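Local coordinates for MaoC family protein (Mycobacterium tuberculosis H37Rv, PDB 3KHP), which probably dehydrates (3R)-3-hydroxyacyl thioesters, or hydrates the matching 2-enoyl thioesters, as a double-hotdog MaoC-family enzyme, at residues L37-T41 against Y77-P83; G51-G55 against G236-R240; I127-E132 against G166-R172; N253-A258 against D303-V309; E269-V274 against F285-V289. One frame throughout, in Å; residues are numbered along the deposited sequence. Where two conformers were deposited one is given.

Contact 1 of 5, residues L37-T41 against Y77-P83; sequences LFEWT and YAVICCP
On the N-terminal half of the double hotdog fold, strand 36-40, at one edge of the sheet within this chain, packs through two aromatic side chains, Phe38 and Trp40, on the short helix 78-81 and the residues on either side of it. No hydrogen bond links the two segments; rings, sulfur and proline make the contact. Tyr77 brings its edge to the face of the Trp40 indole, an edge-to-face pair with planes at 68° and Tyr77 CE2 lying 3.9 Å from Trp40 CD2. Its hydroxyl runs on past the indole, with Tyr77 OH 3.4 Å from Trp40 CB. Over the six-membered ring of the same indole sits Cys81, whose SG is 4.5 Å from the ring centroid in a sulfur-aromatic contact, while Cys81 CB comes 3.5 Å from Trp40 CZ3. The indole nitrogen is held elsewhere, by the carbonyl of Pro113, which helps fix the ring that Tyr77 and Cys81 press on. Phe38, two residues earlier on the same strand, has CG anti to its carbonyl carbon (chi1 -76°), and this swings the ring toward Pro83. The proline approaches one face: Pro83 CD stands 3.9 Å from the Phe38 ring centroid, a CH-pi contact 20° off the ring normal.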
# COMPACT_ATOMS: atom_id res chain seq x y z
N LEU A 37 -17.68 -5.49 13.57
CA LEU A 37 -16.29 -5.76 13.94
C LEU A 37 -15.28 -5.35 12.82
O LEU A 37 -15.38 -5.82 11.68
CB LEU A 37 -16.14 -7.26 14.23
CG LEU A 37 -15.34 -7.66 15.47
CD1 LEU A 37 -15.94 -7.12 16.81
CD2 LEU A 37 -15.23 -9.21 15.50
N PHE A 38 -14.37 -4.43 13.13
CA PHE A 38 -13.25 -4.12 12.26
C PHE A 38 -11.97 -4.70 12.89
O PHE A 38 -11.63 -4.34 14.01
CB PHE A 38 -13.14 -2.61 12.06
CG PHE A 38 -14.17 -2.04 11.10
CD1 PHE A 38 -13.82 -1.67 9.80
CD2 PHE A 38 -15.49 -1.86 11.49
CE1 PHE A 38 -14.75 -1.14 8.93
CE2 PHE A 38 -16.42 -1.33 10.62
CZ PHE A 38 -16.06 -0.97 9.34
N GLU A 39 -11.29 -5.57 12.15
CA GLU A 39 -10.07 -6.22 12.56
C GLU A 39 -8.96 -5.90 11.60
O GLU A 39 -9.18 -5.83 10.41
CB GLU A 39 -10.23 -7.74 12.51
CG GLU A 39 -11.22 -8.33 13.46
CD GLU A 39 -10.95 -9.82 13.64
OE1 GLU A 39 -11.78 -10.63 13.19
OE2 GLU A 39 -9.87 -10.15 14.19
N TRP A 40 -7.75 -5.82 12.13
CA TRP A 40 -6.58 -5.50 11.33
C TRP A 40 -5.34 -6.12 11.96
O TRP A 40 -5.34 -6.42 13.16
CB TRP A 40 -6.46 -3.98 11.21
CG TRP A 40 -6.07 -3.29 12.46
CD1 TRP A 40 -4.80 -3.02 12.88
CD2 TRP A 40 -6.94 -2.73 13.46
NE1 TRP A 40 -4.83 -2.35 14.07
CE2 TRP A 40 -6.12 -2.17 14.45
CE3 TRP A 40 -8.32 -2.67 13.61
CZ2 TRP A 40 -6.64 -1.54 15.57
CZ3 TRP A 40 -8.83 -2.06 14.72
CH2 TRP A 40 -8.00 -1.49 15.69
N THR A 41 -4.31 -6.35 11.15
CA THR A 41 -3.02 -6.84 11.62
C THR A 41 -2.01 -5.74 11.35
O THR A 41 -2.37 -4.67 10.81
CB THR A 41 -2.55 -8.10 10.88
OG1 THR A 41 -2.35 -7.78 9.50
CG2 THR A 41 -3.60 -9.26 11.04
N TYR A 77 -5.57 6.72 11.39
CA TYR A 77 -6.04 5.36 11.09
C TYR A 77 -7.49 5.13 11.61
O TYR A 77 -8.16 4.21 11.17
CB TYR A 77 -5.07 4.28 11.59
CG TYR A 77 -5.38 2.89 11.10
CD1 TYR A 77 -5.24 2.55 9.75
CD2 TYR A 77 -5.88 1.93 11.98
CE1 TYR A 77 -5.57 1.28 9.29
CE2 TYR A 77 -6.23 0.64 11.53
CZ TYR A 77 -6.06 0.33 10.18
OH TYR A 77 -6.40 -0.91 9.74
N ALA A 78 -7.99 5.96 12.51
CA ALA A 78 -9.40 5.83 12.96
C ALA A 78 -10.39 5.88 11.79
O ALA A 78 -11.43 5.26 11.86
CB ALA A 78 -9.76 6.86 13.98
N VAL A 79 -10.06 6.57 10.71
CA VAL A 79 -10.96 6.63 9.58
C VAL A 79 -11.11 5.32 8.84
O VAL A 79 -12.12 5.11 8.18
CB VAL A 79 -10.61 7.77 8.61
CG1 VAL A 79 -10.60 9.14 9.36
CG2 VAL A 79 -9.33 7.49 7.85
N ILE A 80 -10.17 4.38 9.03
CA ILE A 80 -10.26 3.09 8.43
C ILE A 80 -10.84 2.02 9.33
O ILE A 80 -11.64 1.23 8.89
CB ILE A 80 -8.89 2.60 7.99
CG1 ILE A 80 -8.20 3.64 7.08
CG2 ILE A 80 -9.02 1.23 7.32
CD1 ILE A 80 -8.97 3.96 5.74
N CYS A 81 -10.43 1.99 10.61
CA CYS A 81 -10.95 1.01 11.59
C CYS A 81 -12.16 1.47 12.39
O CYS A 81 -12.71 0.71 13.19
CB CYS A 81 -9.86 0.58 12.61
SG CYS A 81 -9.19 1.90 13.59
N CYS A 82 -12.54 2.72 12.23
CA CYS A 82 -13.74 3.23 12.92
C CYS A 82 -14.56 4.16 12.04
O CYS A 82 -14.88 5.26 12.46
CB CYS A 82 -13.35 3.97 14.21
SG CYS A 82 -14.75 4.30 15.35
N PRO A 83 -14.89 3.73 10.81
CA PRO A 83 -15.53 4.62 9.86
C PRO A 83 -16.99 4.90 10.23
O PRO A 83 -17.72 3.97 10.54
CB PRO A 83 -15.46 3.83 8.54
CG PRO A 83 -15.39 2.44 8.92
CD PRO A 83 -14.82 2.35 10.30

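Contact 2 of 5, residues G51-G55 against G236-R240; sequences GVGAG and GVAGR
Val52 O is gripped side-on by Arg240, which turns two nitrogens of its guanidinium onto this one carbonyl. Arg240 NE donates to Val52 O at 2.9 Å, from above the carbonyl plane, and Arg240 NH2 donates to the same Val52 O at 3.0 Å, in the carbonyl plane and on a lone pair. The oxygen itself lies at the edge of the guanidinium, close to its plane, and the N-H...O angles of 153° and 143° show that both bonds bend to share a single acceptor. The side chain gets there by a bend at chi3 (-73°), which turns the guanidinium back over the loop. One face of the guanidinium then lies against the peptide that joins Gly53 to Ala54, and nearer its backbone Arg240 CD rests 3.9 Å from Ala54 CB. The loop is the end of helix 42-51, closed by a Schellman motif in which Gly53, with positive phi, is the C' residue; the helix carrying Arg240, 231-245, comes from the other, MaoC-like half of the protein. The guanidinium lies against the bare backbone of Gly53, with no side chain between them. The loop also meets helix 231-245 at a second glycine: Val52 CG1 packs on Gly236 CA at 3.8 Å, and Val237 CG2 reaches Val52 O at 3.4 Å. Leu74 touches both Val52 and Arg240, and Met192 of strand 188-192 touches Val237 and Arg240.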
# COMPACT_ATOMS: atom_id res chain seq x y z
N GLY A 51 0.83 4.43 2.90
CA GLY A 51 -0.26 5.06 2.17
C GLY A 51 -0.33 6.56 2.35
O GLY A 51 -0.59 7.27 1.39
N VAL A 52 -0.10 7.04 3.57
CA VAL A 52 -0.14 8.46 3.81
C VAL A 52 1.28 9.06 3.85
O VAL A 52 1.51 10.17 4.36
CB VAL A 52 -0.98 8.80 5.06
CG1 VAL A 52 -2.45 8.42 4.81
CG2 VAL A 52 -0.42 8.14 6.35
N GLY A 53 2.20 8.32 3.26
CA GLY A 53 3.47 8.85 2.87
C GLY A 53 4.64 8.68 3.83
O GLY A 53 5.69 9.24 3.60
N ALA A 54 4.43 7.96 4.92
CA ALA A 54 5.48 7.62 5.86
C ALA A 54 6.47 6.72 5.14
O ALA A 54 6.06 5.80 4.42
CB ALA A 54 4.86 6.87 7.08
N GLY A 55 7.77 6.95 5.39
CA GLY A 55 8.86 6.22 4.71
C GLY A 55 10.00 5.77 5.64
O GLY A 55 9.80 5.47 6.83
N GLY A 236 -4.54 12.23 6.31
CA GLY A 236 -3.46 11.46 6.94
C GLY A 236 -2.08 12.11 6.82
O GLY A 236 -1.26 12.00 7.73
N VAL A 237 -1.83 12.80 5.71
CA VAL A 237 -0.54 13.48 5.52
C VAL A 237 -0.45 14.65 6.49
O VAL A 237 0.52 14.76 7.23
CB VAL A 237 -0.30 13.96 4.09
CG1 VAL A 237 0.98 14.74 4.04
CG2 VAL A 237 -0.25 12.76 3.07
N ALA A 238 -1.49 15.49 6.52
CA ALA A 238 -1.54 16.57 7.51
C ALA A 238 -1.41 15.96 8.90
O ALA A 238 -0.76 16.53 9.76
CB ALA A 238 -2.83 17.38 7.40
N GLY A 239 -2.02 14.80 9.12
CA GLY A 239 -1.93 14.11 10.41
C GLY A 239 -0.50 13.74 10.84
O GLY A 239 -0.17 13.77 12.03
N ARG A 240 0.33 13.36 9.87
CA ARG A 240 1.73 13.05 10.12
C ARG A 240 2.46 14.32 10.49
O ARG A 240 3.28 14.32 11.42
CB ARG A 240 2.40 12.46 8.88
CG ARG A 240 2.16 10.99 8.67
CD ARG A 240 3.34 10.34 7.93
NE ARG A 240 3.32 10.75 6.55
CZ ARG A 240 4.28 11.37 5.89
NH1 ARG A 240 5.45 11.68 6.44
NH2 ARG A 240 4.04 11.69 4.62

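Contact 3 of 5, residues I127-E132 against G166-R172; sequences IQDKGE and GGFGGAR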
# COMPACT_ATOMS: atom_id res chain seq x y z
N ILE A 127 -28.85 16.11 10.41
CA ILE A 127 -29.26 16.40 9.05
C ILE A 127 -29.75 17.85 8.98
O ILE A 127 -30.60 18.27 9.78
CB ILE A 127 -30.34 15.44 8.53
CG1 ILE A 127 -29.91 13.99 8.68
CG2 ILE A 127 -30.59 15.70 7.07
CD1 ILE A 127 -30.70 13.04 7.84
N GLN A 128 -29.16 18.61 8.07
CA GLN A 128 -29.48 20.00 7.95
C GLN A 128 -29.98 20.23 6.53
O GLN A 128 -29.42 19.71 5.56
CB GLN A 128 -28.28 20.87 8.29
CG GLN A 128 -27.78 20.67 9.73
CD GLN A 128 -26.75 21.70 10.21
OE1 GLN A 128 -26.54 22.74 9.60
NE2 GLN A 128 -26.11 21.41 11.35
N ASP A 129 -31.09 20.96 6.46
CA ASP A 129 -31.75 21.33 5.21
C ASP A 129 -31.64 22.85 5.11
O ASP A 129 -32.22 23.58 5.91
CB ASP A 129 -33.21 20.87 5.26
CG ASP A 129 -33.93 21.05 3.92
OD1 ASP A 129 -33.46 21.85 3.07
OD2 ASP A 129 -34.99 20.39 3.72
N LYS A 130 -30.88 23.32 4.12
CA LYS A 130 -30.70 24.75 3.94
C LYS A 130 -31.70 25.33 2.94
O LYS A 130 -31.67 26.55 2.65
CB LYS A 130 -29.26 25.07 3.54
CG LYS A 130 -28.22 24.50 4.53
CD LYS A 130 -28.22 25.22 5.86
CE LYS A 130 -27.38 24.50 6.90
NZ LYS A 130 -27.65 24.98 8.28
N GLY A 131 -32.60 24.47 2.44
CA GLY A 131 -33.70 24.88 1.55
C GLY A 131 -33.53 24.39 0.12
O GLY A 131 -32.44 23.95 -0.27
N GLU A 132 -34.62 24.46 -0.65
CA GLU A 132 -34.64 24.10 -2.06
C GLU A 132 -33.58 24.93 -2.80
O GLU A 132 -33.44 26.13 -2.52
CB GLU A 132 -36.05 24.33 -2.65
CG GLU A 132 -36.25 24.00 -4.15
CD GLU A 132 -36.02 22.51 -4.51
OE1 GLU A 132 -36.49 21.62 -3.75
OE2 GLU A 132 -35.39 22.23 -5.58
N GLY A 166 -30.97 20.32 -0.85
CA GLY A 166 -31.96 20.70 0.16
C GLY A 166 -33.41 20.70 -0.34
O GLY A 166 -33.72 20.31 -1.48
N GLY A 167 -34.29 21.13 0.54
CA GLY A 167 -35.74 21.17 0.25
C GLY A 167 -36.40 19.80 0.28
O GLY A 167 -37.19 19.46 -0.58
N PHE A 168 -36.07 19.02 1.30
CA PHE A 168 -36.55 17.64 1.48
C PHE A 168 -37.36 17.51 2.77
O PHE A 168 -37.68 16.40 3.20
CB PHE A 168 -35.36 16.68 1.50
CG PHE A 168 -34.31 17.02 2.54
CD1 PHE A 168 -34.44 16.60 3.86
CD2 PHE A 168 -33.20 17.75 2.20
CE1 PHE A 168 -33.46 16.93 4.82
CE2 PHE A 168 -32.25 18.08 3.14
CZ PHE A 168 -32.37 17.66 4.45
N GLY A 169 -37.67 18.64 3.40
CA GLY A 169 -38.49 18.66 4.61
C GLY A 169 -37.74 18.55 5.93
O GLY A 169 -38.32 18.14 6.94
N GLY A 170 -36.47 18.95 5.94
CA GLY A 170 -35.65 18.88 7.14
C GLY A 170 -35.60 20.16 7.97
O GLY A 170 -36.20 21.18 7.61
N ALA A 171 -34.87 20.08 9.07
CA ALA A 171 -34.63 21.21 9.97
C ALA A 171 -33.42 22.04 9.47
O ALA A 171 -32.42 21.46 9.00
CB ALA A 171 -34.38 20.68 11.40
N ARG A 172 -33.50 23.37 9.56
CA ARG A 172 -32.44 24.22 9.02
C ARG A 172 -31.09 23.98 9.71
O ARG A 172 -30.08 23.76 9.05
CB ARG A 172 -32.81 25.70 9.10
CG ARG A 172 -31.61 26.66 8.83
CD ARG A 172 -32.01 28.12 8.59
NE ARG A 172 -30.99 28.82 7.81
CZ ARG A 172 -30.87 28.79 6.47
NH1 ARG A 172 -31.73 28.10 5.72
NH2 ARG A 172 -29.88 29.46 5.88
O HOH W 1 -33.23 17.93 8.82
O HOH W 2 -37.81 21.15 3.04
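The carboxylate of Asp129 lies at the centre of a glycine-rich loop, 166-172, that wraps round the end of strand 116-129, and backbone N-H groups grip both of its oxygens. Asp129 OD1 takes Gly167 N at 2.8 Å, almost straight, on the syn side, and also Gly131 N from the opposite face of the carboxylate plane and the anti side; the second bond closes an Asx turn that bends the chain just past the strand. Asp129 OD2 receives Phe168 N at 3.0 Å on the syn side, and Gly170 N on its anti lone pair. A water gives a further proton to Asp129 OD2. So many N-H donors would be expected to stabilise the negative charge.

With CG anti to the backbone N (chi1 -172°), the Asp129 side chain reaches into the loop, where it stacks on Phe168: the two planes are 12° apart and Asp129 OD2 stands 3.4 Å above the plane of the Phe168 ring, over its centre. Phe168 CZ also meets Ile127 CG2 at 3.7 Å, and Gln128 O lies at the ring's edge.

Farther out, the backbones bond once, Asp129 N to Ala171 O, and a second water links Ile127 O with Ala171 N. At the far end of the loop Lys130 bends at chi2, carrying its ammonium to Gln128 OE1 and to the last carbonyl, with Lys130 NZ 2.8 Å from Arg172 O.

Contact 4 of 5, residues N253-A258 against D303-V309; sequences NITSIA and DGAVEYV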
# COMPACT_ATOMS: atom_id res chain seq x y z
N ASN A 253 0.13 11.13 21.49
CA ASN A 253 -0.03 12.51 21.94
C ASN A 253 -0.98 13.37 21.12
O ASN A 253 -1.20 14.52 21.50
CB ASN A 253 1.32 13.25 21.99
CG ASN A 253 2.17 12.81 23.16
OD1 ASN A 253 1.75 12.02 24.03
ND2 ASN A 253 3.40 13.32 23.20
N ILE A 254 -1.48 12.87 19.99
CA ILE A 254 -2.57 13.58 19.28
C ILE A 254 -3.91 12.99 19.65
O ILE A 254 -4.17 11.81 19.42
CB ILE A 254 -2.43 13.62 17.75
CG1 ILE A 254 -1.02 14.07 17.32
CG2 ILE A 254 -3.47 14.60 17.15
CD1 ILE A 254 -0.61 15.43 17.79
N THR A 255 -4.76 13.82 20.24
CA THR A 255 -6.06 13.38 20.77
C THR A 255 -7.19 13.52 19.73
O THR A 255 -7.96 12.57 19.50
CB THR A 255 -6.40 14.19 22.03
OG1 THR A 255 -5.39 13.92 23.01
CG2 THR A 255 -7.76 13.77 22.61
N SER A 256 -7.31 14.68 19.11
CA SER A 256 -8.34 14.89 18.10
C SER A 256 -7.77 15.69 16.93
O SER A 256 -6.91 16.52 17.14
CB SER A 256 -9.53 15.66 18.69
OG SER A 256 -9.13 16.98 19.11
N ILE A 257 -8.33 15.48 15.74
CA ILE A 257 -8.03 16.26 14.53
C ILE A 257 -9.31 16.42 13.70
O ILE A 257 -10.00 15.46 13.43
CB ILE A 257 -7.05 15.52 13.60
CG1 ILE A 257 -5.76 15.13 14.33
CG2 ILE A 257 -6.75 16.36 12.34
CD1 ILE A 257 -4.93 14.05 13.58
N ALA A 258 -9.58 17.63 13.24
CA ALA A 258 -10.73 17.92 12.42
C ALA A 258 -10.30 18.84 11.33
O ALA A 258 -9.48 19.76 11.57
CB ALA A 258 -11.91 18.62 13.28
N ASP A 303 -9.90 25.09 8.23
CA ASP A 303 -10.53 24.99 9.52
C ASP A 303 -10.00 23.84 10.35
O ASP A 303 -10.73 23.19 11.08
CB ASP A 303 -12.04 24.90 9.35
CG ASP A 303 -12.62 26.11 8.62
OD1 ASP A 303 -12.13 27.26 8.77
OD2 ASP A 303 -13.59 25.91 7.89
N GLY A 304 -8.70 23.61 10.27
CA GLY A 304 -8.08 22.53 11.04
C GLY A 304 -8.02 22.86 12.51
O GLY A 304 -7.70 23.98 12.87
N ALA A 305 -8.31 21.87 13.34
CA ALA A 305 -8.33 22.02 14.79
C ALA A 305 -7.72 20.77 15.38
O ALA A 305 -8.03 19.66 14.93
CB ALA A 305 -9.79 22.19 15.28
N VAL A 306 -6.85 20.94 16.36
CA VAL A 306 -6.11 19.82 16.90
C VAL A 306 -6.11 19.93 18.40
O VAL A 306 -5.89 21.00 18.94
CB VAL A 306 -4.60 19.83 16.49
CG1 VAL A 306 -4.01 18.45 16.65
CG2 VAL A 306 -4.39 20.30 15.13
N GLU A 307 -6.30 18.81 19.05
CA GLU A 307 -6.07 18.71 20.48
C GLU A 307 -4.93 17.72 20.67
O GLU A 307 -4.86 16.70 19.99
CB GLU A 307 -7.33 18.25 21.22
CG GLU A 307 -8.47 19.25 21.12
CD GLU A 307 -9.79 18.72 21.62
OE1 GLU A 307 -9.82 17.90 22.56
OE2 GLU A 307 -10.82 19.12 21.05
N TYR A 308 -4.03 18.07 21.58
CA TYR A 308 -2.84 17.25 21.81
C TYR A 308 -2.32 17.39 23.25
O TYR A 308 -2.61 18.37 23.95
CB TYR A 308 -1.76 17.60 20.78
CG TYR A 308 -1.16 18.96 20.97
CD1 TYR A 308 0.07 19.11 21.60
CD2 TYR A 308 -1.80 20.10 20.52
CE1 TYR A 308 0.64 20.34 21.78
CE2 TYR A 308 -1.23 21.36 20.71
CZ TYR A 308 0.00 21.46 21.35
OH TYR A 308 0.63 22.68 21.53
N VAL A 309 -1.59 16.36 23.69
CA VAL A 309 -0.98 16.33 25.00
C VAL A 309 0.43 16.85 24.88
O VAL A 309 1.21 16.33 24.06
CB VAL A 309 -0.88 14.90 25.52
CG1 VAL A 309 0.00 14.87 26.76
CG2 VAL A 309 -2.26 14.34 25.81
O HOH W 3 3.29 16.51 22.54
O HOH W 4 -9.55 18.55 17.00
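A classic beta bulge interrupts the antiparallel pairing of strand 254-261 with strand 298-308: Thr255 and Ser256 both face Glu307. Their two amides converge on one carbonyl from the same face of its plane, Thr255 N at 2.9 Å from Glu307 O and Ser256 N, longer, at 3.3 Å from that oxygen. The strand takes up the extra residue at Thr255, whose psi of -50° is far from extended. Beyond the bulge the pairing is regular. Glu307 N returns a bond to Ser256 O, and Ala258 and Ala305 exchange two more; before it, Val309 N bonds Asn253 O.

On one face Ile254, Ile257, Val306 and Tyr308 gather. Ile254 has two branches at work, CG2 lying 3.9 Å from Val306 CG1 and CD1 the same distance from Tyr308 CB. Helix 231-245 lies on this side, with Val243 against Ile254 and Leu242 against Val306.

The other face carries Ser256, Glu307, Ala258 and Ala305. Ser256 OG, placed between its own N and carbonyl carbon (chi1 63°), lies close over the Glu307 side chain, 3.1 Å from Glu307 CG. It also bonds a water that donates weakly to Ala305 O. The Glu307 carboxylate looks elsewhere, to a salt bridge with Arg107 on strand 103-108. Strand 254-261 bonds to that strand as well, so the bulged pair sits where the two halves' strands join in the continuous antiparallel sheet of a double hotdog fold.

Contact 5 of 5, residues E269-V274 against F285-V289; sequences ETLSTV and FRTEV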
# COMPACT_ATOMS: atom_id res chain seq x y z
N GLU A 269 1.85 16.30 -5.61
CA GLU A 269 1.91 17.67 -5.06
C GLU A 269 2.39 17.64 -3.62
O GLU A 269 2.20 16.66 -2.93
CB GLU A 269 0.56 18.37 -5.16
CG GLU A 269 0.13 18.67 -6.56
CD GLU A 269 -1.14 19.51 -6.61
OE1 GLU A 269 -2.16 19.12 -5.99
OE2 GLU A 269 -1.11 20.55 -7.31
N THR A 270 3.01 18.72 -3.20
CA THR A 270 3.56 18.82 -1.87
C THR A 270 2.58 19.51 -1.01
O THR A 270 2.09 20.58 -1.34
CB THR A 270 4.90 19.58 -1.87
OG1 THR A 270 5.88 18.78 -2.54
CG2 THR A 270 5.37 19.88 -0.46
N LEU A 271 2.28 18.88 0.12
CA LEU A 271 1.33 19.39 1.07
C LEU A 271 2.02 20.15 2.23
O LEU A 271 2.75 19.54 3.06
CB LEU A 271 0.46 18.24 1.57
CG LEU A 271 -0.42 17.59 0.51
CD1 LEU A 271 -0.87 16.23 0.97
CD2 LEU A 271 -1.60 18.45 0.11
N SER A 272 1.78 21.47 2.30
CA SER A 272 2.26 22.34 3.41
C SER A 272 1.24 22.54 4.50
O SER A 272 0.29 23.27 4.30
CB SER A 272 2.54 23.77 2.92
OG SER A 272 3.72 23.84 2.21
N THR A 273 1.50 21.99 5.67
CA THR A 273 0.61 22.15 6.79
C THR A 273 1.10 23.27 7.71
O THR A 273 2.16 23.17 8.32
CB THR A 273 0.48 20.86 7.51
OG1 THR A 273 -0.02 19.91 6.59
CG2 THR A 273 -0.51 20.99 8.63
N VAL A 274 0.32 24.34 7.77
CA VAL A 274 0.62 25.52 8.55
C VAL A 274 -0.15 25.49 9.85
O VAL A 274 -1.35 25.30 9.86
CB VAL A 274 0.32 26.84 7.79
CG1 VAL A 274 1.44 27.12 6.83
CG2 VAL A 274 -1.03 26.81 7.06
N PHE A 285 -4.97 24.72 12.18
CA PHE A 285 -4.13 24.55 11.00
C PHE A 285 -4.83 24.62 9.66
O PHE A 285 -6.04 24.52 9.56
CB PHE A 285 -3.35 23.22 11.08
CG PHE A 285 -4.20 22.00 10.81
CD1 PHE A 285 -4.26 21.45 9.54
CD2 PHE A 285 -4.96 21.43 11.82
CE1 PHE A 285 -5.05 20.33 9.27
CE2 PHE A 285 -5.75 20.32 11.57
CZ PHE A 285 -5.80 19.76 10.29
N ARG A 286 -4.04 24.79 8.62
CA ARG A 286 -4.46 24.54 7.26
C ARG A 286 -3.41 23.71 6.58
O ARG A 286 -2.25 23.74 6.95
CB ARG A 286 -4.62 25.82 6.47
CG ARG A 286 -5.69 26.71 6.96
CD ARG A 286 -6.00 27.83 5.93
NE ARG A 286 -5.37 29.08 6.33
CZ ARG A 286 -5.95 30.05 7.03
NH1 ARG A 286 -7.21 29.97 7.43
NH2 ARG A 286 -5.24 31.12 7.33
N THR A 287 -3.84 23.02 5.53
CA THR A 287 -2.92 22.42 4.58
C THR A 287 -3.14 23.04 3.21
O THR A 287 -4.26 23.25 2.82
CB THR A 287 -3.11 20.93 4.57
OG1 THR A 287 -2.96 20.46 5.92
CG2 THR A 287 -2.09 20.26 3.67
N GLU A 288 -2.06 23.34 2.49
CA GLU A 288 -2.10 24.03 1.21
C GLU A 288 -1.10 23.42 0.27
O GLU A 288 -0.17 22.77 0.69
CB GLU A 288 -1.70 25.52 1.34
CG GLU A 288 -2.11 26.23 2.60
CD GLU A 288 -1.46 27.65 2.79
OE1 GLU A 288 -0.27 27.88 2.45
OE2 GLU A 288 -2.20 28.51 3.33
N VAL A 289 -1.24 23.73 -1.01
CA VAL A 289 -0.25 23.40 -2.00
C VAL A 289 0.28 24.70 -2.56
O VAL A 289 -0.48 25.45 -3.17
CB VAL A 289 -0.84 22.62 -3.15
CG1 VAL A 289 0.22 22.38 -4.23
CG2 VAL A 289 -1.46 21.34 -2.63
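Thr273 and Thr287 face each other across a non-hydrogen-bonded pair, their alpha carbons 4.2 Å apart, and mark the tight side of this hairpin. Thr287 OG1 donates to Thr273 OG1 at 3.1 Å. Both hydroxyls are anti to their own carbonyl carbons, which leaves the methyls beside those carbons: Thr287 CG2 meets Leu271 CB at 3.9 Å, and Thr273 CG2 lies the same distance from Phe285 CD1. Leu271 CD2 extends the apolar row to Val289 CG2. Ala238 of helix 231-245 packs on both threonines.

Ser272, Val274, Arg286 and Glu288 point to the other face, where Arg286 and Glu288 are partly exposed. There Val274 CG2 rests 3.8 Å from Arg286 CB, while polar ends turn to partners elsewhere: Ser272 OG to Asp191, and the Arg286 guanidinium to a cation-pi contact with Phe181. At the margin Glu269 OE2 lies against Val289 CG1 and forms its salt bridge with Arg298.

Backbone bonds join the two strands: Ser272 N to Glu288 O and Val274 N to Arg286 O, each 2.8 Å, with a return bond in each pair. This is an antiparallel hairpin whose face of Leu271, Thr273, Phe285 and Thr287 lies on helix 231-245, as the sheet wraps the central helix in a hotdog fold.

How the contacts relate
From the N terminus, contact 1 closes first, bringing strand 36-40 onto helix 78-81. Contact 2 opens between its two segments and closes far later at 236-240, so the two cross, and it ties the end of helix 42-51 to helix 231-245 of the second half. Contact 3 opens and closes wholly within contact 2's span, at the distant tip of strand 116-129, its centre about 36 Å from that of contact 2. Contact 4 then joins strands 254-261 and 298-308, and the hairpin of contact 5 falls within its loop. Contacts 4 and 5 share neighbouring strands, Phe285 meeting Gly304 and Val306, while Ala238 of contact 2 packs on contact 5.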